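Local coordinates for Exo-arabinanase (Penicillium chrysogenum, PDB 3A72), which probably splits short arabinose oligomers, mainly arabinobiose, from the ends of alpha-1,5-linked arabinan chains, as an exo-acting glycoside hydrolase, at residues P26-L31 and T315-V320; L329-A334 and S347-K352; L6-I11 and N341-V346. One frame throughout, in Å; residues are numbered along the deposited sequence.

How the interactions relate
All three contacts involve the last blade of a six-bladed beta-propeller, whose strands run in the order 317-320, 328-333, 344-350, 6-10. Interaction 1 joins the innermost strand of this blade to strand 23-30 of the next, interaction 2 is the hairpin in its middle, and interaction 3 adds the N-terminal strand at its outer edge. Interactions 1 and 2, centres about 9 Å apart, are probably joined by backbone hydrogen bonds; interactions 2 and 3, centres about 11 Å apart, both use strand 344-350. Interactions 1 and 3 do not touch. Interaction 1 lies closer to the ligand than interaction 3: the T315 side chain is about 7 Å from bound arabinofuranose, the V344 side chain about 13 Å.

Interaction 1. Residues P26-L31 and T315-V320; sequences PRNEQL and TRALRV
R27 and T315 hold the tightly packed end of this contact between two propeller blades. The R27 guanidinium meets T315 end-on and in its own plane: NH2 donates to OG1 of T315 at 2.8 Å, while NH1 reaches both OG1 and O of T315, the latter at 3.0 Å. NH1 also donates to the carbonyl of P26, so one nitrogen links P26 of its own strand to T315 of the other segment. Although R27 CB points away from T315-V320, its chain turns back at chi2 (-71°), where CD swings round. Beside this grip, CG of the P26 ring packs against T315 O at 3.6 Å, and the methyl of A317 lies against P26 O and ND2 of N28.

Farther along, the strands spread, from 5.9 Å between CA of R27 and CA of A317 to 7.7 Å between CA of E29 and CA of R319, and water and long side chains span the gap. A water lies close to both OD1 of N28 and O of L318. The partly exposed R319 runs past N28 in the opposite direction and grips it side-on: NE donates to OD1 at 2.9 Å, in the amide's plane, and NH2 donates to the backbone O at 2.9 Å, from above the carbonyl plane. The amide and guanidinium stand 84° apart. OE2 of E29 lies over one guanidinium face, 3.1 Å from NH1 of R319; this salt bridge rests on charge alone, and OE2 takes its hydrogen bond from Q30 N.

These are the innermost strands of the first and last blades, nearly parallel at 14°. Strand 36-42 pairs with P26-Q30 and strand 328-333 with A317-V320; R27 and E29 touch strand 82-87 of one adjoining blade, L318 and V320 strand 269-273 of the other.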
loop_
_atom_site.group_PDB
_atom_site.type_symbol
_atom_site.label_atom_id
_atom_site.label_comp_id
_atom_site.label_asym_id
_atom_site.label_seq_id
_atom_site.Cartn_x
_atom_site.Cartn_y
_atom_site.Cartn_z
ATOM N N PRO A 26 -1.015 -0.585 -7.596
ATOM C CA PRO A 26 -2.358 -1.103 -7.335
ATOM C C PRO A 26 -2.692 -1.004 -5.876
ATOM O O PRO A 26 -1.866 -1.367 -5.022
ATOM C CB PRO A 26 -2.235 -2.576 -7.728
ATOM C CG PRO A 26 -0.797 -2.907 -7.392
ATOM C CD PRO A 26 -0.025 -1.668 -7.783
ATOM N N ARG A 27 -3.910 -0.633 -5.546
ATOM C CA ARG A 27 -4.447 -0.757 -4.180
ATOM C C ARG A 27 -5.894 -1.220 -4.314
ATOM O O ARG A 27 -6.571 -0.978 -5.296
ATOM C CB ARG A 27 -4.307 0.531 -3.371
ATOM C CG ARG A 27 -2.852 0.862 -3.011
ATOM C CD ARG A 27 -2.319 -0.092 -1.971
ATOM N NE ARG A 27 -0.968 0.218 -1.501
ATOM C CZ ARG A 27 0.158 -0.319 -2.009
ATOM N NH1 ARG A 27 0.146 -1.131 -3.038
ATOM N NH2 ARG A 27 1.307 -0.009 -1.420
ATOM N N ASN A 28 -6.402 -1.845 -3.230
ATOM C CA ASN A 28 -7.743 -2.374 -3.252
ATOM C C ASN A 28 -8.325 -2.350 -1.837
ATOM O O ASN A 28 -7.624 -2.116 -0.844
ATOM C CB ASN A 28 -7.760 -3.752 -3.916
ATOM C CG ASN A 28 -6.825 -4.673 -3.218
ATOM O OD1 ASN A 28 -6.916 -4.961 -2.024
ATOM N ND2 ASN A 28 -5.844 -5.205 -3.862
ATOM N N GLU A 29 -9.607 -2.612 -1.761
ATOM C CA GLU A 29 -10.304 -2.767 -0.486
ATOM C C GLU A 29 -11.436 -3.766 -0.682
ATOM O O GLU A 29 -11.976 -3.873 -1.773
ATOM C CB GLU A 29 -10.819 -1.429 0.055
ATOM C CG GLU A 29 -11.512 -1.408 1.396
ATOM C CD GLU A 29 -10.656 -1.937 2.520
ATOM O OE1 GLU A 29 -10.237 -1.254 3.505
ATOM O OE2 GLU A 29 -10.471 -3.171 2.484
ATOM N N GLN A 30 -11.808 -4.458 0.379
ATOM C CA GLN A 30 -13.010 -5.276 0.408
ATOM C C GLN A 30 -13.962 -4.602 1.410
ATOM O O GLN A 30 -13.611 -4.370 2.555
ATOM C CB GLN A 30 -12.736 -6.725 0.814
ATOM C CG GLN A 30 -14.023 -7.511 0.767
ATOM C CD GLN A 30 -13.837 -8.971 1.081
ATOM O OE1 GLN A 30 -13.082 -9.377 1.978
ATOM N NE2 GLN A 30 -14.528 -9.833 0.325
ATOM N N LEU A 31 -15.154 -4.290 0.938
ATOM C CA LEU A 31 -16.169 -3.673 1.773
ATOM C C LEU A 31 -16.818 -4.752 2.636
ATOM O O LEU A 31 -16.729 -5.957 2.341
ATOM C CB LEU A 31 -17.197 -2.970 0.905
ATOM C CG LEU A 31 -16.647 -1.937 -0.049
ATOM C CD1 LEU A 31 -17.825 -1.177 -0.650
ATOM C CD2 LEU A 31 -15.670 -0.970 0.610
ATOM N N THR A 315 4.951 -2.650 -6.053
ATOM C CA THR A 315 4.038 -2.618 -4.914
ATOM C C THR A 315 2.752 -3.434 -5.130
ATOM O O THR A 315 1.646 -3.044 -4.791
ATOM C CB THR A 315 3.796 -1.157 -4.447
ATOM O OG1 THR A 315 3.230 -1.210 -3.103
ATOM C CG2 THR A 315 2.923 -0.306 -5.299
ATOM N N ARG A 316 2.955 -4.635 -5.688
ATOM C CA ARG A 316 1.868 -5.578 -5.896
ATOM C C ARG A 316 1.096 -5.750 -4.607
ATOM O O ARG A 316 1.682 -5.952 -3.545
ATOM C CB ARG A 316 2.446 -6.895 -6.430
ATOM C CG ARG A 316 1.406 -7.896 -6.872
ATOM C CD ARG A 316 2.022 -9.120 -7.519
ATOM N NE ARG A 316 2.767 -9.881 -6.520
ATOM C CZ ARG A 316 3.295 -11.072 -6.742
ATOM N NH1 ARG A 316 3.113 -11.702 -7.898
ATOM N NH2 ARG A 316 4.006 -11.693 -5.790
ATOM N N ALA A 317 -0.232 -5.655 -4.706
ATOM C CA ALA A 317 -1.106 -5.554 -3.539
ATOM C C ALA A 317 -1.747 -6.881 -3.238
ATOM O O ALA A 317 -2.190 -7.624 -4.119
ATOM C CB ALA A 317 -2.169 -4.496 -3.766
ATOM N N LEU A 318 -1.819 -7.230 -1.949
ATOM C CA LEU A 318 -2.418 -8.461 -1.463
ATOM C C LEU A 318 -3.646 -8.123 -0.618
ATOM O O LEU A 318 -3.672 -7.116 0.105
ATOM C CB LEU A 318 -1.446 -9.228 -0.568
ATOM C CG LEU A 318 -0.097 -9.596 -1.171
ATOM C CD1 LEU A 318 0.756 -10.325 -0.151
ATOM C CD2 LEU A 318 -0.288 -10.428 -2.429
ATOM N N ARG A 319 -4.625 -9.023 -0.603
ATOM C CA ARG A 319 -5.762 -8.894 0.303
ATOM C C ARG A 319 -6.309 -10.292 0.619
ATOM O O ARG A 319 -6.634 -11.054 -0.275
ATOM C CB ARG A 319 -6.843 -8.012 -0.237
ATOM C CG ARG A 319 -7.971 -7.811 0.751
ATOM C CD ARG A 319 -8.898 -6.661 0.408
ATOM N NE ARG A 319 -8.186 -5.391 0.502
ATOM C CZ ARG A 319 -7.870 -4.773 1.656
ATOM N NH1 ARG A 319 -8.229 -5.264 2.809
ATOM N NH2 ARG A 319 -7.189 -3.664 1.586
ATOM N N VAL A 320 -6.445 -10.573 1.908
ATOM C CA VAL A 320 -7.134 -11.777 2.359
ATOM C C VAL A 320 -8.627 -11.434 2.388
ATOM O O VAL A 320 -9.057 -10.570 3.199
ATOM C CB VAL A 320 -6.641 -12.231 3.725
ATOM C CG1 VAL A 320 -7.474 -13.423 4.228
ATOM C CG2 VAL A 320 -5.152 -12.619 3.652
HETATM O O HOH W 1 -4.475 -5.038 -1.270
HETATM O O HOH W 2 -7.466 -1.216 3.212
#

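Interaction 2. Residues L329-A334 and S347-K352; sequences LVVNSA and SVMDLK
The carbonyl oxygen of L329 is met by two groups of the opposite strand: M349 N donates to it at 2.9 Å, and CA of V348 lies 3.2 Å from O of L329 in a CA-H...O contact. This doubled contact belongs to the beta hairpin formed by strands 328-333 and 344-350, the two central strands of the last propeller blade. O of S347 is used in the same fashion, receiving the N-H of V331, while CA of V330 lies 3.4 Å from O of S347. L329 with M349 and V331 with S347 are hydrogen-bonded antiparallel pairs, each closed by two nearly straight backbone bonds; V330 with V348 is the non-hydrogen-bonded pair between them. The strand axes come within 4.7 Å.

Side chains pack on both faces of the hairpin. On the face bearing L329, V331 and M349, the methionine sulfur does the touching: SD lies 4.0 Å from CG2 of V331 and 4.2 Å from CD2 of L329. M349 and L329 run side by side, pointing the same way, and the methionine chain bends only at its end (chi3 73°), where CE turns aside. L292 of strand 292-295, in the preceding blade, packs against both residues. The other face carries V330 and V348, which meet through their CG2 methyls, with V346 and N28 also against V330. OG of S347 is hydrogen-bonded to E310, outside the hairpin.

Beyond the last pair the chain turns into the short C-terminal helix. L351, at its start, folds back so that its CD2 rests 3.9 Å from CB of L329. D350 is the N-cap: its OD1, which also forms a salt bridge with R327, accepts the backbone N-H of K352 at 3.0 Å, from above the carboxylate plane.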
loop_
_atom_site.group_PDB
_atom_site.type_symbol
_atom_site.label_atom_id
_atom_site.label_comp_id
_atom_site.label_asym_id
_atom_site.label_seq_id
_atom_site.Cartn_x
_atom_site.Cartn_y
_atom_site.Cartn_z
ATOM N N LEU A 329 -7.077 -15.391 -1.280
ATOM C CA LEU A 329 -6.131 -14.302 -1.379
ATOM C C LEU A 329 -6.189 -13.607 -2.747
ATOM O O LEU A 329 -5.983 -14.267 -3.778
ATOM C CB LEU A 329 -4.715 -14.853 -1.203
ATOM C CG LEU A 329 -3.575 -13.817 -1.274
ATOM C CD1 LEU A 329 -3.580 -12.895 -0.071
ATOM C CD2 LEU A 329 -2.248 -14.527 -1.435
ATOM N N VAL A 330 -6.414 -12.312 -2.765
ATOM C CA VAL A 330 -6.258 -11.452 -3.939
ATOM C C VAL A 330 -4.812 -11.052 -4.067
ATOM O O VAL A 330 -4.175 -10.622 -3.090
ATOM C CB VAL A 330 -7.139 -10.224 -3.762
ATOM C CG1 VAL A 330 -6.718 -9.043 -4.613
ATOM C CG2 VAL A 330 -8.609 -10.560 -4.040
ATOM N N VAL A 331 -4.294 -11.162 -5.302
ATOM C CA VAL A 331 -2.967 -10.718 -5.676
ATOM C C VAL A 331 -3.147 -9.808 -6.901
ATOM O O VAL A 331 -3.574 -10.277 -7.955
ATOM C CB VAL A 331 -1.997 -11.886 -5.976
ATOM C CG1 VAL A 331 -0.604 -11.338 -6.153
ATOM C CG2 VAL A 331 -2.080 -12.951 -4.920
ATOM N N ASN A 332 -2.880 -8.516 -6.746
ATOM C CA ASN A 332 -3.316 -7.481 -7.705
ATOM C C ASN A 332 -2.131 -6.674 -8.151
ATOM O O ASN A 332 -1.491 -6.000 -7.307
ATOM C CB ASN A 332 -4.344 -6.629 -6.981
ATOM C CG ASN A 332 -4.830 -5.367 -7.609
ATOM O OD1 ASN A 332 -4.798 -5.124 -8.881
ATOM N ND2 ASN A 332 -5.273 -4.478 -6.848
ATOM N N SER A 333 -1.799 -6.713 -9.427
ATOM C CA SER A 333 -0.724 -5.920 -10.000
ATOM C C SER A 333 -1.279 -4.800 -10.883
ATOM O O SER A 333 -2.331 -4.947 -11.524
ATOM C CB SER A 333 0.207 -6.817 -10.869
ATOM O OG SER A 333 1.290 -6.031 -11.363
ATOM N N ALA A 334 -0.510 -3.706 -10.990
ATOM C CA ALA A 334 -0.769 -2.651 -11.961
ATOM C C ALA A 334 0.416 -2.413 -12.858
ATOM O O ALA A 334 0.466 -1.390 -13.570
ATOM C CB ALA A 334 -1.239 -1.349 -11.301
ATOM N N SER A 347 -5.340 -11.928 -9.551
ATOM C CA SER A 347 -5.539 -13.363 -9.361
ATOM C C SER A 347 -6.108 -13.587 -7.957
ATOM O O SER A 347 -5.903 -12.773 -7.068
ATOM C CB SER A 347 -4.242 -14.118 -9.540
ATOM O OG SER A 347 -3.681 -13.939 -10.832
ATOM N N VAL A 348 -6.803 -14.721 -7.804
ATOM C CA VAL A 348 -7.312 -15.152 -6.510
ATOM C C VAL A 348 -6.799 -16.549 -6.284
ATOM O O VAL A 348 -6.955 -17.423 -7.142
ATOM C CB VAL A 348 -8.854 -15.092 -6.460
ATOM C CG1 VAL A 348 -9.358 -15.592 -5.104
ATOM C CG2 VAL A 348 -9.344 -13.674 -6.688
ATOM N N MET A 349 -6.181 -16.778 -5.134
ATOM C CA MET A 349 -5.652 -18.047 -4.740
ATOM C C MET A 349 -6.436 -18.629 -3.602
ATOM O O MET A 349 -6.879 -17.942 -2.696
ATOM C CB MET A 349 -4.151 -17.872 -4.294
ATOM C CG MET A 349 -3.283 -17.219 -5.355
ATOM S SD MET A 349 -1.619 -16.895 -4.787
ATOM C CE MET A 349 -0.928 -18.542 -4.750
ATOM N N ASP A 350 -6.592 -19.977 -3.630
ATOM C CA ASP A 350 -7.311 -20.728 -2.595
ATOM C C ASP A 350 -6.328 -21.147 -1.538
ATOM O O ASP A 350 -5.559 -22.098 -1.741
ATOM C CB ASP A 350 -8.029 -21.920 -3.208
ATOM C CG ASP A 350 -8.845 -22.693 -2.195
ATOM O OD1 ASP A 350 -8.819 -22.366 -0.993
ATOM O OD2 ASP A 350 -9.607 -23.628 -2.645
ATOM N N LEU A 351 -6.308 -20.439 -0.414
ATOM C CA LEU A 351 -5.358 -20.683 0.676
ATOM C C LEU A 351 -5.588 -22.030 1.346
ATOM O O LEU A 351 -4.643 -22.552 1.994
ATOM C CB LEU A 351 -5.377 -19.545 1.682
ATOM C CG LEU A 351 -5.017 -18.163 1.069
ATOM C CD1 LEU A 351 -5.230 -17.070 2.138
ATOM C CD2 LEU A 351 -3.646 -18.153 0.472
ATOM N N LYS A 352 -6.771 -22.612 1.207
ATOM C CA LYS A 352 -7.003 -23.974 1.703
ATOM C C LYS A 352 -6.046 -24.939 0.997
ATOM O O LYS A 352 -5.595 -25.934 1.628
ATOM C CB LYS A 352 -8.457 -24.388 1.540
ATOM C CG LYS A 352 -8.806 -25.723 2.223
ATOM C CD LYS A 352 -10.324 -25.968 2.129
ATOM C CE LYS A 352 -10.793 -27.334 2.641
ATOM N NZ LYS A 352 -12.239 -27.290 3.079
#

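Interaction 3. Residues L6-I11 and N341-V346; sequences LTNVTI and NNRVSV
A G1 beta bulge interrupts the pairing here: N8 and V9 both face V346, so two residues of the N-terminal strand stand against one of its neighbour. N8 makes this possible with a positive phi (60°), a left-handed backbone conformation that turns a corner in the chain. V9 N donates to V346 O at 2.8 Å and V346 N returns a bond to V9 O. The N-H of N8 goes instead to the S347 hydroxyl. Past the non-hydrogen-bonded pair of T10 with S345, I11 N donates to V344 O, also at 2.8 Å.

The N8 side chain reaches back over the contact to R343. The guanidinium grips OD1 of N8 end-on, NH1 at 3.0 Å and NH2 at 2.9 Å, with the oxygen in the guanidinium plane. Amide and guanidinium are nearly perpendicular, 82° apart; NH2 comes to OD1 from well above the amide plane (60°), while NH1 lies much nearer to it. NH2 also donates, on its NE side, to OG1 of T10, which lies in the guanidinium plane, at 3.2 Å, and a water lies near that hydroxyl and NE of R343. OG of S345 is hydrogen-bonded to E310.

I11 packs on the buried side. Its CB lies 3.9 Å from CG1 of V344 and its CG1 lies 4.0 Å from CG1 of V346, and it also touches W40 and W64.

The N-terminal strand thus completes a blade otherwise built from the C-terminal end of the chain, the closure by which many propellers join their two termini. Apolar contacts secure its buried side, while on the more exposed side R343 bridges N8 and T10. The arginine charge would polarise the side-chain carbonyl of N8 and probably strengthens a clasp made of otherwise neutral groups.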
loop_
_atom_site.group_PDB
_atom_site.type_symbol
_atom_site.label_atom_id
_atom_site.label_comp_id
_atom_site.label_asym_id
_atom_site.label_seq_id
_atom_site.Cartn_x
_atom_site.Cartn_y
_atom_site.Cartn_z
ATOM N N LEU A 6 -8.809 -17.682 -9.497
ATOM C CA LEU A 6 -8.822 -16.923 -10.719
ATOM C C LEU A 6 -7.379 -16.560 -11.071
ATOM O O LEU A 6 -6.603 -16.277 -10.162
ATOM C CB LEU A 6 -9.623 -15.603 -10.563
ATOM C CG LEU A 6 -11.097 -15.741 -10.282
ATOM C CD1 LEU A 6 -11.683 -14.359 -9.915
ATOM C CD2 LEU A 6 -11.850 -16.332 -11.464
ATOM N N THR A 7 -7.053 -16.505 -12.348
ATOM C CA THR A 7 -5.705 -16.178 -12.732
ATOM C C THR A 7 -5.701 -15.087 -13.765
ATOM O O THR A 7 -6.297 -15.210 -14.848
ATOM C CB THR A 7 -4.962 -17.418 -13.277
ATOM O OG1 THR A 7 -4.852 -18.332 -12.160
ATOM C CG2 THR A 7 -3.587 -17.076 -13.826
ATOM N N ASN A 8 -5.017 -13.981 -13.443
ATOM C CA ASN A 8 -4.687 -12.943 -14.395
ATOM C C ASN A 8 -5.896 -12.300 -15.046
ATOM O O ASN A 8 -5.887 -12.029 -16.260
ATOM C CB ASN A 8 -3.714 -13.470 -15.471
ATOM C CG ASN A 8 -3.057 -12.355 -16.223
ATOM O OD1 ASN A 8 -2.842 -11.262 -15.695
ATOM N ND2 ASN A 8 -2.731 -12.665 -17.482
ATOM N N VAL A 9 -6.926 -12.025 -14.246
ATOM C CA VAL A 9 -8.124 -11.333 -14.729
ATOM C C VAL A 9 -7.783 -9.885 -14.982
ATOM O O VAL A 9 -7.200 -9.229 -14.126
ATOM C CB VAL A 9 -9.268 -11.451 -13.753
ATOM C CG1 VAL A 9 -10.466 -10.670 -14.199
ATOM C CG2 VAL A 9 -9.633 -12.913 -13.504
ATOM N N THR A 10 -8.168 -9.349 -16.138
ATOM C CA THR A 10 -7.953 -7.938 -16.419
ATOM C C THR A 10 -8.984 -7.050 -15.737
ATOM O O THR A 10 -10.192 -7.199 -15.948
ATOM C CB THR A 10 -8.083 -7.651 -17.895
ATOM O OG1 THR A 10 -7.272 -8.488 -18.599
ATOM C CG2 THR A 10 -7.636 -6.240 -18.228
ATOM N N ILE A 11 -8.519 -6.145 -14.919
ATOM C CA ILE A 11 -9.372 -5.117 -14.365
ATOM C C ILE A 11 -9.451 -3.925 -15.308
ATOM O O ILE A 11 -10.527 -3.396 -15.581
ATOM C CB ILE A 11 -8.863 -4.644 -12.964
ATOM C CG1 ILE A 11 -8.792 -5.829 -11.990
ATOM C CG2 ILE A 11 -9.738 -3.507 -12.464
ATOM C CD1 ILE A 11 -8.404 -5.470 -10.580
ATOM N N ASN A 341 4.048 -1.988 -21.233
ATOM C CA ASN A 341 2.835 -2.768 -21.478
ATOM C C ASN A 341 2.099 -3.050 -20.184
ATOM O O ASN A 341 1.626 -4.169 -19.976
ATOM C CB ASN A 341 3.157 -4.102 -22.202
ATOM C CG ASN A 341 3.731 -3.891 -23.573
ATOM O OD1 ASN A 341 2.969 -3.419 -24.417
ATOM N ND2 ASN A 341 4.982 -4.242 -23.728
ATOM N N ASN A 342 2.007 -2.043 -19.304
ATOM C CA ASN A 342 1.343 -2.278 -18.027
ATOM C C ASN A 342 -0.179 -2.409 -18.205
ATOM O O ASN A 342 -0.770 -1.773 -19.073
ATOM C CB ASN A 342 1.630 -1.138 -17.052
ATOM C CG ASN A 342 3.002 -1.177 -16.455
ATOM O OD1 ASN A 342 3.849 -2.041 -16.728
ATOM N ND2 ASN A 342 3.252 -0.215 -15.555
ATOM N N ARG A 343 -0.768 -3.192 -17.309
ATOM C CA ARG A 343 -2.207 -3.309 -17.149
ATOM C C ARG A 343 -2.490 -3.618 -15.703
ATOM O O ARG A 343 -1.587 -4.012 -14.958
ATOM C CB ARG A 343 -2.811 -4.376 -18.101
ATOM C CG ARG A 343 -2.143 -5.727 -17.932
ATOM C CD ARG A 343 -2.717 -6.702 -18.965
ATOM N NE ARG A 343 -3.767 -7.554 -18.568
ATOM C CZ ARG A 343 -3.622 -8.602 -17.756
ATOM N NH1 ARG A 343 -2.382 -8.778 -17.282
ATOM N NH2 ARG A 343 -4.455 -9.497 -17.341
ATOM N N VAL A 344 -3.748 -3.471 -15.314
ATOM C CA VAL A 344 -4.184 -3.790 -13.967
ATOM C C VAL A 344 -4.872 -5.135 -14.017
ATOM O O VAL A 344 -5.839 -5.312 -14.758
ATOM C CB VAL A 344 -5.125 -2.706 -13.400
ATOM C CG1 VAL A 344 -5.405 -3.033 -11.944
ATOM C CG2 VAL A 344 -4.524 -1.326 -13.565
ATOM N N SER A 345 -4.364 -6.094 -13.233
ATOM C CA SER A 345 -4.867 -7.463 -13.230
ATOM C C SER A 345 -4.961 -7.975 -11.797
ATOM O O SER A 345 -4.366 -7.441 -10.858
ATOM C CB SER A 345 -4.018 -8.365 -14.095
ATOM O OG SER A 345 -2.736 -8.545 -13.583
ATOM N N VAL A 346 -5.672 -9.100 -11.661
ATOM C CA VAL A 346 -5.830 -9.722 -10.378
ATOM C C VAL A 346 -5.956 -11.240 -10.527
ATOM O O VAL A 346 -6.568 -11.746 -11.466
ATOM C CB VAL A 346 -7.073 -9.134 -9.656
ATOM C CG1 VAL A 346 -8.360 -9.421 -10.404
ATOM C CG2 VAL A 346 -7.175 -9.594 -8.218
HETATM O O HOH W 3 -5.580 -7.231 -21.009
#